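Local structure of putative uncharacterized protein (5M43) at residues N4-D9 and L143-E148; D10-G15 and T112-Y117; I133-A138 and M165-G170; D64-I69 and M160-M165. The protein probably removes phosphate from tyrosine, serine and threonine side chains of proteins, the chain here being the dual specificity phosphatase domain of the ribosome-assembly factor Yvh1. One frame throughout, in Å; residues are numbered along the deposited sequence. Where two conformers were deposited one is given.

Overall arrangement
The four contacts join strands, helices and a loop of a dual specificity phosphatase domain. Contacts 1 and 2 lie about 8 Å apart, centre to centre, and set neighbouring antiparallel strands 4-5 and 12-15 against helices 135-147 and 109-121. Contacts 3 and 4 lie about 12 Å apart, centre to centre, and share helix 157-168 and Met-165. Contact 2, its centre about 3 Å from that of the chain, is the most central; Ala-116 O probably accepts a hydrogen bond from Trp-166 NE1 of contact 3, and Thr-112 packs on Ile-67 of contact 4. Strand 99-102 and helix 109-121 frame the loop that, as in relatives, probably binds phosphate. Glycerol, probably from the crystallisation liquor, touches contacts 3 and 4.

Contact 1 of 4, residues N4-D9 and L143-E148; sequences NRIKGD and LEWVRE
Lys-7 lays its aliphatic chain across the indole of Trp-145, the two side chains crossing at about a right angle. CG stands anti to the backbone N (chi1 177°) and the chain beyond is extended, which brings CD over one face of the ring, 3.8 Å from the centroid of the six-membered ring. The packing is close here, and the indole N-H is satisfied: Trp-145 NE1 donates to Lys-7 O at 2.8 Å. The carbonyl oxygen lies near the ring plane, whereas the N-H arrives from above the carbonyl plane. On the buried side Ile-6 sends CD1 to Val-146 CG1 at 4.1 Å and sets CG2 at the indole edge; branched aliphatic residues suit this apolar seam against the helix.

The outer side is looser. Lys-7 NZ sits off-centre over the same indole in a cation-pi contact, and it forms a salt bridge to Glu-148 OE1 at 3.0 Å in the conformer given for that exposed glutamate. A water also bridges the backbones, accepting from Lys-7 N and donating to Trp-145 O. A long lysine suits this place, since it is greasy along the ring and charged at the surface.

Farther in, Ile-6 rests on Leu-12 and Val-14 of strand 12-15 and on Ile-114 of helix 109-121, while Trp-145 and Val-146 of helix 135-147 both lean on Leu-118 of helix 109-121.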
# COMPACT_ATOMS: atom_id res chain seq x y z
N ASN A 4 -2.42 11.11 -1.50
CA ASN A 4 -3.87 10.92 -1.57
C ASN A 4 -4.36 9.87 -0.60
O ASN A 4 -3.70 8.85 -0.37
CB ASN A 4 -4.28 10.55 -2.98
CG ASN A 4 -4.11 11.70 -3.94
OD1 ASN A 4 -4.69 12.79 -3.77
ND2 ASN A 4 -3.23 11.51 -4.90
N ARG A 5 -5.52 10.15 0.00
CA ARG A 5 -6.12 9.21 0.96
C ARG A 5 -6.95 8.18 0.21
O ARG A 5 -7.86 8.53 -0.58
CB ARG A 5 -6.99 10.02 1.92
CG ARG A 5 -7.53 9.11 3.09
CD ARG A 5 -8.65 9.86 3.87
NE ARG A 5 -9.16 9.07 5.00
CZ ARG A 5 -10.05 8.11 4.86
NH1 ARG A 5 -10.55 7.88 3.64
NH2 ARG A 5 -10.56 7.49 5.97
N ILE A 6 -6.71 6.88 0.52
CA ILE A 6 -7.49 5.83 -0.11
C ILE A 6 -8.95 5.87 0.37
O ILE A 6 -9.23 6.04 1.57
CB ILE A 6 -6.83 4.47 0.25
CG1 ILE A 6 -5.35 4.42 -0.27
CG2 ILE A 6 -7.69 3.32 -0.33
CD1 ILE A 6 -5.24 4.62 -1.84
N LYS A 7 -9.90 5.69 -0.55
CA LYS A 7 -11.32 5.67 -0.23
C LYS A 7 -11.64 4.59 0.81
O LYS A 7 -11.07 3.48 0.76
CB LYS A 7 -12.12 5.42 -1.52
CG LYS A 7 -13.62 5.31 -1.34
CD LYS A 7 -14.31 5.00 -2.67
CE LYS A 7 -15.83 5.01 -2.43
NZ LYS A 7 -16.54 4.74 -3.70
N GLY A 8 -12.46 4.97 1.79
CA GLY A 8 -12.85 4.00 2.78
C GLY A 8 -12.56 4.45 4.19
O GLY A 8 -12.31 5.61 4.46
N ASP A 9 -12.62 3.50 5.13
CA ASP A 9 -12.54 3.89 6.53
C ASP A 9 -11.12 3.91 7.08
O ASP A 9 -10.94 4.25 8.25
CB ASP A 9 -13.41 2.95 7.36
CG ASP A 9 -14.85 3.07 6.99
OD1 ASP A 9 -15.27 4.20 6.65
OD2 ASP A 9 -15.60 2.06 7.10
N LEU A 143 -8.02 -1.95 -8.18
CA LEU A 143 -7.32 -0.85 -8.84
C LEU A 143 -8.26 0.32 -9.10
O LEU A 143 -7.87 1.49 -8.91
CB LEU A 143 -6.66 -1.37 -10.14
CG LEU A 143 -6.16 -0.27 -11.09
CD1 LEU A 143 -5.06 0.51 -10.40
CD2 LEU A 143 -5.56 -0.93 -12.33
N GLU A 144 -9.48 0.06 -9.58
CA GLU A 144 -10.40 1.18 -9.83
C GLU A 144 -10.80 1.86 -8.53
O GLU A 144 -11.01 3.10 -8.49
CB GLU A 144 -11.65 0.70 -10.56
CG GLU A 144 -11.37 0.15 -11.92
CD GLU A 144 -10.66 1.19 -12.75
OE1 GLU A 144 -11.09 2.38 -12.75
OE2 GLU A 144 -9.66 0.85 -13.37
N TRP A 145 -10.85 1.10 -7.44
CA TRP A 145 -11.10 1.71 -6.13
C TRP A 145 -10.00 2.70 -5.77
O TRP A 145 -10.26 3.85 -5.36
CB TRP A 145 -11.20 0.58 -5.08
CG TRP A 145 -11.53 1.09 -3.67
CD1 TRP A 145 -10.66 1.55 -2.73
CD2 TRP A 145 -12.81 1.13 -3.10
NE1 TRP A 145 -11.35 1.88 -1.56
CE2 TRP A 145 -12.68 1.63 -1.78
CE3 TRP A 145 -14.08 0.79 -3.57
CZ2 TRP A 145 -13.77 1.79 -0.90
CZ3 TRP A 145 -15.20 0.97 -2.68
CH2 TRP A 145 -15.01 1.44 -1.38
N VAL A 146 -8.74 2.29 -5.93
CA VAL A 146 -7.62 3.18 -5.68
C VAL A 146 -7.71 4.41 -6.59
O VAL A 146 -7.47 5.53 -6.13
CB VAL A 146 -6.28 2.45 -5.88
CG1 VAL A 146 -5.11 3.42 -5.76
CG2 VAL A 146 -6.18 1.35 -4.76
N ARG A 147 -8.04 4.20 -7.86
CA ARG A 147 -8.07 5.30 -8.85
C ARG A 147 -9.12 6.36 -8.49
O ARG A 147 -9.04 7.50 -9.01
CB ARG A 147 -8.38 4.75 -10.24
CG ARG A 147 -7.11 4.18 -10.87
CD ARG A 147 -7.44 3.40 -12.13
NE ARG A 147 -6.19 3.11 -12.82
CZ ARG A 147 -6.12 2.42 -13.94
NH1 ARG A 147 -7.23 1.90 -14.49
NH2 ARG A 147 -4.93 2.26 -14.54
N GLU A 148 -10.07 6.05 -7.59
CA GLU A 148 -11.02 7.08 -7.21
C GLU A 148 -10.36 8.25 -6.49
O GLU A 148 -10.90 9.36 -6.52
CB GLU A 148 -12.14 6.48 -6.36
CG GLU A 148 -12.97 5.49 -7.14
CD GLU A 148 -14.24 5.08 -6.44
OE1 GLU A 148 -14.95 5.97 -5.93
OE2 GLU A 148 -14.53 3.86 -6.42
O HOH W 1 -8.97 5.32 -3.27

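Contact 2 of 4, residues D10-G15 and T112-Y117; sequences DELFVG and TAIIAY
Tyr-117 and Asp-10 reach toward each other tip to tip where the loop before strand 12-15 faces helix 109-121. Starting at its CB, Tyr-117 has CG anti to the backbone N (chi1 165°), and the ring then runs out toward the strand. Its CD2 meets Leu-12 CD2 at 3.8 Å, the two side chains sliding past each other in opposite directions. CE2 touches that same leucine methyl and also comes to 3.7 Å from Asp-10 OD2. At the tip, OH lies 3.2 Å from Asp-10 OD2, a weak hydrogen bond whose proton is not settled. The carboxylate has stronger partners in the hydroxyl of Tyr-122 and the ammonium of Lys-121, and Lys-121 NZ also bonds the hydroxyl of Tyr-117. A phenylalanine in place of Tyr-117 would probably keep the leucine contact but leave Lys-121 without one acceptor and Asp-10 without its weak partner.

Deeper in, Ile-114 is extended beyond CG1 (chi2 -177°), and its CD1 presses on Val-14 CB at 3.4 Å, closer than usual for two carbons. Compact branched residues suit so tight a fit.

Strand 12-15 and the helix segment run roughly antiparallel, at 155°, their axes 10.0 Å apart at closest approach. Helix 109-121 is itself flanked by others: Tyr-117 packs on Ile-78 and Leu-82 of helix 71-83, Ile-115 on Val-146 of helix 135-147, and Ala-116 on Leu-163 of helix 157-168.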
# COMPACT_ATOMS: atom_id res chain seq x y z
N ASP A 10 -10.11 3.55 6.32
CA ASP A 10 -8.77 3.48 6.85
C ASP A 10 -8.04 4.77 6.58
O ASP A 10 -8.09 5.29 5.46
CB ASP A 10 -7.96 2.33 6.17
CG ASP A 10 -8.62 0.96 6.36
OD1 ASP A 10 -8.99 0.62 7.52
OD2 ASP A 10 -8.83 0.29 5.34
N GLU A 11 -7.20 5.19 7.52
CA GLU A 11 -6.39 6.39 7.27
C GLU A 11 -5.10 5.94 6.60
O GLU A 11 -4.00 5.89 7.18
CB GLU A 11 -6.12 7.15 8.56
CG GLU A 11 -7.41 7.73 9.25
CD GLU A 11 -8.16 8.68 8.27
OE1 GLU A 11 -9.39 8.65 8.24
OE2 GLU A 11 -7.52 9.40 7.52
N LEU A 12 -5.23 5.69 5.30
CA LEU A 12 -4.24 5.05 4.45
C LEU A 12 -4.02 6.01 3.29
O LEU A 12 -4.99 6.39 2.61
CB LEU A 12 -4.80 3.72 3.98
CG LEU A 12 -3.92 2.94 2.98
CD1 LEU A 12 -2.56 2.65 3.64
CD2 LEU A 12 -4.62 1.63 2.63
N PHE A 13 -2.74 6.30 3.01
CA PHE A 13 -2.36 7.29 2.00
C PHE A 13 -1.39 6.69 1.02
O PHE A 13 -0.64 5.76 1.35
CB PHE A 13 -1.71 8.53 2.66
CG PHE A 13 -2.69 9.38 3.44
CD1 PHE A 13 -3.18 8.98 4.71
CD2 PHE A 13 -3.17 10.58 2.89
CE1 PHE A 13 -4.12 9.76 5.42
CE2 PHE A 13 -4.12 11.36 3.62
CZ PHE A 13 -4.58 10.95 4.83
N VAL A 14 -1.35 7.27 -0.18
CA VAL A 14 -0.43 6.80 -1.24
C VAL A 14 0.15 8.02 -1.93
O VAL A 14 -0.50 9.06 -2.09
CB VAL A 14 -1.19 5.91 -2.24
CG1 VAL A 14 -2.24 6.67 -3.00
CG2 VAL A 14 -0.23 5.28 -3.30
N GLY A 15 1.39 7.87 -2.38
CA GLY A 15 2.02 8.95 -3.10
C GLY A 15 3.38 8.57 -3.60
O GLY A 15 3.79 7.41 -3.52
N THR A 112 0.49 -1.24 -5.93
CA THR A 112 0.41 -2.70 -5.78
C THR A 112 0.33 -3.11 -4.31
O THR A 112 -0.46 -3.99 -3.93
CB THR A 112 1.62 -3.32 -6.47
OG1 THR A 112 1.56 -3.05 -7.87
CG2 THR A 112 1.64 -4.89 -6.22
N ALA A 113 1.15 -2.48 -3.47
CA ALA A 113 1.09 -2.78 -2.04
C ALA A 113 -0.28 -2.46 -1.45
O ALA A 113 -0.80 -3.25 -0.64
CB ALA A 113 2.19 -2.00 -1.31
N ILE A 114 -0.86 -1.32 -1.83
CA ILE A 114 -2.17 -0.95 -1.29
C ILE A 114 -3.23 -1.92 -1.77
O ILE A 114 -4.08 -2.34 -1.00
CB ILE A 114 -2.51 0.49 -1.69
CG1 ILE A 114 -1.62 1.37 -0.81
CG2 ILE A 114 -4.06 0.74 -1.56
CD1 ILE A 114 -1.83 2.80 -0.98
N ILE A 115 -3.19 -2.28 -3.06
CA ILE A 115 -4.17 -3.23 -3.57
C ILE A 115 -4.05 -4.56 -2.81
O ILE A 115 -5.05 -5.19 -2.49
CB ILE A 115 -4.01 -3.40 -5.08
CG1 ILE A 115 -4.46 -2.11 -5.80
CG2 ILE A 115 -4.76 -4.67 -5.56
CD1 ILE A 115 -4.14 -2.27 -7.29
N ALA A 116 -2.81 -5.03 -2.56
CA ALA A 116 -2.66 -6.28 -1.82
C ALA A 116 -3.34 -6.21 -0.46
O ALA A 116 -3.96 -7.19 -0.02
CB ALA A 116 -1.18 -6.61 -1.64
N TYR A 117 -3.20 -5.07 0.21
CA TYR A 117 -3.86 -4.89 1.50
C TYR A 117 -5.37 -4.86 1.33
O TYR A 117 -6.10 -5.51 2.10
CB TYR A 117 -3.31 -3.61 2.13
CG TYR A 117 -4.19 -3.13 3.29
CD1 TYR A 117 -4.07 -3.65 4.54
CD2 TYR A 117 -5.13 -2.13 3.07
CE1 TYR A 117 -4.91 -3.21 5.58
CE2 TYR A 117 -5.95 -1.64 4.08
CZ TYR A 117 -5.80 -2.15 5.36
OH TYR A 117 -6.63 -1.74 6.38

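Contact 3 of 4, residues I133-A138 and M165-G170; sequences ISAKEA and MWWDMG
Asp-168 and Ala-135 are joined through one water, which donates to Asp-168 OD1 at 2.9 Å and accepts from Ala-135 N at the same distance. That amide belongs to the first turn of helix 135-147, where N-H groups lack acceptors within the helix, and a carboxylate nearby would probably be favoured by the partial positive charge of the helix start. Ser-134 serves the same turn as N-cap: its OG accepts from Glu-137 N at 3.0 Å. A serine fits because its short side chain can fold back onto its own helix.

The apolar part is carried by Trp-167. CG lies anti to the backbone N (chi1 180°), and the indole extends toward the other helix with one face presented to Ala-138. The methyl CB of Ala-138 sits over that face, 3.7 Å from the centroid of the six-membered ring, as a CH-pi contact, and comes to 3.5 Å from CE2 of Trp-167. Ala-135 CB meets Trp-167 CD1 at 3.7 Å. Alanine suits both places, since a single methyl lets the broad ring lie near the helix backbone.

Past the tryptophan, Gly-170 ends its helix with positive phi (80°), an angle easy for glycine, and Gly-170 N bonds back to Trp-167 O. The contact thus joins an N-capped helix start, at 135-147, to a helix end closed by a Schellman motif, at 157-168, on the surface of the phosphatase domain.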
# COMPACT_ATOMS: atom_id res chain seq x y z
N ILE A 133 -16.31 -14.77 -10.27
CA ILE A 133 -15.35 -13.71 -9.98
C ILE A 133 -13.97 -14.26 -10.31
O ILE A 133 -13.57 -15.29 -9.77
CB ILE A 133 -15.43 -13.26 -8.51
CG1 ILE A 133 -14.57 -12.01 -8.31
CG2 ILE A 133 -14.99 -14.37 -7.51
CD1 ILE A 133 -15.02 -10.93 -9.18
N SER A 134 -13.29 -13.64 -11.25
CA SER A 134 -11.92 -14.04 -11.57
C SER A 134 -10.93 -13.20 -10.77
O SER A 134 -11.26 -12.12 -10.28
CB SER A 134 -11.65 -13.87 -13.07
OG SER A 134 -11.71 -12.48 -13.41
N ALA A 135 -9.71 -13.72 -10.62
CA ALA A 135 -8.68 -12.90 -9.98
C ALA A 135 -8.46 -11.60 -10.75
O ALA A 135 -8.25 -10.55 -10.14
CB ALA A 135 -7.37 -13.68 -9.88
N LYS A 136 -8.42 -11.67 -12.07
CA LYS A 136 -8.23 -10.47 -12.87
C LYS A 136 -9.31 -9.45 -12.57
O LYS A 136 -9.03 -8.25 -12.37
CB LYS A 136 -8.22 -10.85 -14.35
CG LYS A 136 -7.94 -9.64 -15.23
CD LYS A 136 -8.16 -9.99 -16.69
CE LYS A 136 -6.82 -10.16 -17.39
NZ LYS A 136 -6.51 -8.84 -18.09
N GLU A 137 -10.56 -9.91 -12.44
CA GLU A 137 -11.64 -8.96 -12.15
C GLU A 137 -11.52 -8.41 -10.73
O GLU A 137 -11.71 -7.21 -10.51
CB GLU A 137 -13.02 -9.59 -12.36
CG GLU A 137 -14.12 -8.81 -11.60
CD GLU A 137 -15.52 -8.93 -12.20
OE1 GLU A 137 -15.75 -9.82 -13.06
OE2 GLU A 137 -16.42 -8.18 -11.73
N ALA A 138 -11.14 -9.24 -9.76
CA ALA A 138 -11.02 -8.73 -8.39
C ALA A 138 -9.93 -7.67 -8.30
O ALA A 138 -10.11 -6.60 -7.69
CB ALA A 138 -10.75 -9.91 -7.44
N MET A 165 -2.08 -13.64 -8.61
CA MET A 165 -1.57 -14.78 -7.82
C MET A 165 -1.90 -14.62 -6.34
O MET A 165 -2.35 -15.57 -5.69
CB MET A 165 -0.04 -14.91 -7.96
CG MET A 165 0.45 -14.85 -9.36
SD MET A 165 2.20 -15.28 -9.49
CE MET A 165 3.24 -13.99 -9.14
N TRP A 166 -1.66 -13.43 -5.80
CA TRP A 166 -1.99 -13.13 -4.39
C TRP A 166 -3.43 -13.48 -4.05
O TRP A 166 -3.71 -14.22 -3.08
CB TRP A 166 -1.69 -11.65 -4.19
CG TRP A 166 -2.01 -11.08 -2.80
CD1 TRP A 166 -2.89 -10.07 -2.50
CD2 TRP A 166 -1.40 -11.48 -1.56
NE1 TRP A 166 -2.87 -9.84 -1.14
CE2 TRP A 166 -1.95 -10.65 -0.55
CE3 TRP A 166 -0.42 -12.44 -1.23
CZ2 TRP A 166 -1.58 -10.75 0.77
CZ3 TRP A 166 -0.04 -12.54 0.09
CH2 TRP A 166 -0.62 -11.68 1.08
N TRP A 167 -4.37 -13.02 -4.87
CA TRP A 167 -5.80 -13.34 -4.69
C TRP A 167 -6.04 -14.84 -4.75
O TRP A 167 -6.74 -15.43 -3.89
CB TRP A 167 -6.60 -12.65 -5.79
CG TRP A 167 -8.11 -12.89 -5.75
CD1 TRP A 167 -8.83 -13.74 -6.52
CD2 TRP A 167 -9.06 -12.19 -4.92
NE1 TRP A 167 -10.16 -13.63 -6.24
CE2 TRP A 167 -10.34 -12.68 -5.27
CE3 TRP A 167 -8.95 -11.23 -3.91
CZ2 TRP A 167 -11.51 -12.24 -4.62
CZ3 TRP A 167 -10.11 -10.76 -3.32
CH2 TRP A 167 -11.37 -11.30 -3.65
N ASP A 168 -5.54 -15.48 -5.80
CA ASP A 168 -5.78 -16.91 -5.95
C ASP A 168 -5.12 -17.77 -4.85
O ASP A 168 -5.56 -18.90 -4.63
CB ASP A 168 -5.31 -17.39 -7.33
CG ASP A 168 -6.29 -17.06 -8.48
OD1 ASP A 168 -7.47 -16.75 -8.19
OD2 ASP A 168 -5.87 -17.13 -9.66
N MET A 169 -4.07 -17.29 -4.20
CA MET A 169 -3.48 -17.94 -3.04
C MET A 169 -4.26 -17.64 -1.76
O MET A 169 -3.92 -18.19 -0.70
CB MET A 169 -1.99 -17.55 -2.88
CG MET A 169 -1.05 -18.09 -4.02
SD MET A 169 0.56 -17.26 -3.96
CE MET A 169 1.42 -18.33 -2.76
N GLY A 170 -5.33 -16.89 -1.87
CA GLY A 170 -6.12 -16.56 -0.68
C GLY A 170 -5.55 -15.43 0.17
O GLY A 170 -5.92 -15.31 1.35
O HOH W 2 -9.19 -16.54 -10.53

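Contact 4 of 4, residues D64-I69 and M160-M165; sequences DQDILI and MRQLEM
Gln-162 and Asp-66 set two flat groups, amide and carboxylate, near each other, with planes 61° apart and the side chains crossing at about a right angle. The Ile-67 methyl CG2 approaches the amide to 3.9 Å from Gln-162 CD, while the polar backbone of the loop lies by its end: Gln-65 O is 3.7 Å and Ile-67 N 3.9 Å from that same CD. Within the loop Asp-66 forms an Asx motif, its OD1 accepting from Ile-69 N at 3.0 Å, the N-H coming from above the carboxylate plane. The loop follows strand 53-56, where dual specificity phosphatases generally carry the loop of the general acid.

Gln-162 suits helix 157-168 here because its chain, extended beyond CG, carries a polar amide to the backbone of the loop. A leucine in its place would probably leave Gln-65 O and the amides of Ile-67 and Leu-68 without this polar neighbour and free the loop to shift.

Ile-67 also rests on Phe-159 of the same helix and on Thr-112. Nearer the surface Leu-68 covers the helix side, its CB 4.2 Å from Gln-162 CB. Met-165, bent at chi3 (-83°), turns its CE to within 3.7 Å of Leu-68 CD2.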
# COMPACT_ATOMS: atom_id res chain seq x y z
N ASP A 64 9.52 -7.89 -14.21
CA ASP A 64 10.28 -9.05 -13.74
C ASP A 64 10.62 -8.98 -12.27
O ASP A 64 11.43 -9.79 -11.80
CB ASP A 64 11.59 -9.07 -14.52
CG ASP A 64 12.27 -7.70 -14.40
OD1 ASP A 64 11.94 -6.82 -15.23
OD2 ASP A 64 13.03 -7.45 -13.43
N GLN A 65 10.11 -7.99 -11.54
CA GLN A 65 10.50 -7.85 -10.17
C GLN A 65 9.50 -8.65 -9.38
O GLN A 65 8.30 -8.56 -9.65
CB GLN A 65 10.46 -6.37 -9.77
CG GLN A 65 11.58 -5.58 -10.51
CD GLN A 65 12.87 -5.78 -9.80
OE1 GLN A 65 13.04 -5.34 -8.65
NE2 GLN A 65 13.80 -6.46 -10.47
N ASP A 66 9.97 -9.34 -8.35
CA ASP A 66 9.10 -10.17 -7.49
C ASP A 66 8.60 -9.30 -6.35
O ASP A 66 9.37 -8.91 -5.48
CB ASP A 66 9.90 -11.35 -6.97
CG ASP A 66 9.09 -12.32 -6.16
OD1 ASP A 66 7.92 -12.05 -5.82
OD2 ASP A 66 9.71 -13.37 -5.83
N ILE A 67 7.32 -8.89 -6.41
CA ILE A 67 6.69 -8.18 -5.31
C ILE A 67 5.81 -9.14 -4.51
O ILE A 67 5.55 -8.89 -3.32
CB ILE A 67 5.90 -6.99 -5.84
CG1 ILE A 67 5.50 -6.01 -4.72
CG2 ILE A 67 4.73 -7.46 -6.66
CD1 ILE A 67 5.15 -4.59 -5.36
N LEU A 68 5.37 -10.25 -5.13
CA LEU A 68 4.55 -11.22 -4.39
C LEU A 68 5.24 -11.67 -3.11
O LEU A 68 4.61 -11.77 -2.05
CB LEU A 68 4.25 -12.45 -5.27
CG LEU A 68 3.52 -13.63 -4.58
CD1 LEU A 68 2.08 -13.15 -4.19
CD2 LEU A 68 3.53 -14.84 -5.58
N ILE A 69 6.55 -11.91 -3.18
CA ILE A 69 7.27 -12.43 -2.02
C ILE A 69 7.15 -11.48 -0.82
O ILE A 69 7.25 -11.91 0.35
CB ILE A 69 8.75 -12.68 -2.40
CG1 ILE A 69 9.47 -13.29 -1.24
CG2 ILE A 69 9.43 -11.36 -2.70
CD1 ILE A 69 9.04 -14.67 -0.95
N MET A 160 0.53 -6.67 -11.87
CA MET A 160 -0.88 -7.06 -11.99
C MET A 160 -1.02 -8.58 -11.94
O MET A 160 -1.90 -9.09 -11.24
CB MET A 160 -1.49 -6.51 -13.29
CG MET A 160 -1.58 -4.97 -13.25
SD MET A 160 -2.74 -4.29 -12.06
CE MET A 160 -4.25 -4.67 -12.90
N ARG A 161 -0.15 -9.29 -12.67
CA ARG A 161 -0.17 -10.75 -12.63
C ARG A 161 0.06 -11.27 -11.22
O ARG A 161 -0.58 -12.24 -10.79
CB ARG A 161 0.89 -11.36 -13.58
CG ARG A 161 0.54 -11.08 -15.02
CD ARG A 161 1.51 -11.77 -16.03
NE ARG A 161 2.94 -11.47 -15.87
CZ ARG A 161 3.60 -10.56 -16.62
NH1 ARG A 161 4.92 -10.37 -16.46
NH2 ARG A 161 2.95 -9.82 -17.51
N GLN A 162 1.01 -10.68 -10.49
CA GLN A 162 1.31 -11.17 -9.14
C GLN A 162 0.18 -10.88 -8.18
O GLN A 162 -0.01 -11.63 -7.24
CB GLN A 162 2.62 -10.55 -8.64
CG GLN A 162 3.81 -11.00 -9.53
CD GLN A 162 5.13 -10.35 -9.23
OE1 GLN A 162 5.75 -9.74 -10.14
NE2 GLN A 162 5.64 -10.58 -8.06
N LEU A 163 -0.53 -9.76 -8.37
CA LEU A 163 -1.71 -9.52 -7.54
C LEU A 163 -2.79 -10.55 -7.79
O LEU A 163 -3.53 -10.93 -6.87
CB LEU A 163 -2.27 -8.11 -7.81
CG LEU A 163 -1.38 -7.03 -7.21
CD1 LEU A 163 -1.86 -5.66 -7.78
CD2 LEU A 163 -1.44 -6.99 -5.67
N GLU A 164 -2.91 -11.03 -9.04
CA GLU A 164 -3.85 -12.11 -9.31
C GLU A 164 -3.39 -13.38 -8.61
O GLU A 164 -4.22 -14.09 -8.02
CB GLU A 164 -3.99 -12.36 -10.82
CG GLU A 164 -4.72 -11.22 -11.58
CD GLU A 164 -4.55 -11.33 -13.10
OE1 GLU A 164 -4.83 -10.32 -13.78
OE2 GLU A 164 -4.11 -12.38 -13.58
N MET A 165 -2.08 -13.64 -8.61
CA MET A 165 -1.57 -14.78 -7.82
C MET A 165 -1.90 -14.62 -6.34
O MET A 165 -2.35 -15.57 -5.69
CB MET A 165 -0.04 -14.91 -7.96
CG MET A 165 0.45 -14.85 -9.36
SD MET A 165 2.20 -15.28 -9.49
CE MET A 165 3.24 -13.99 -9.14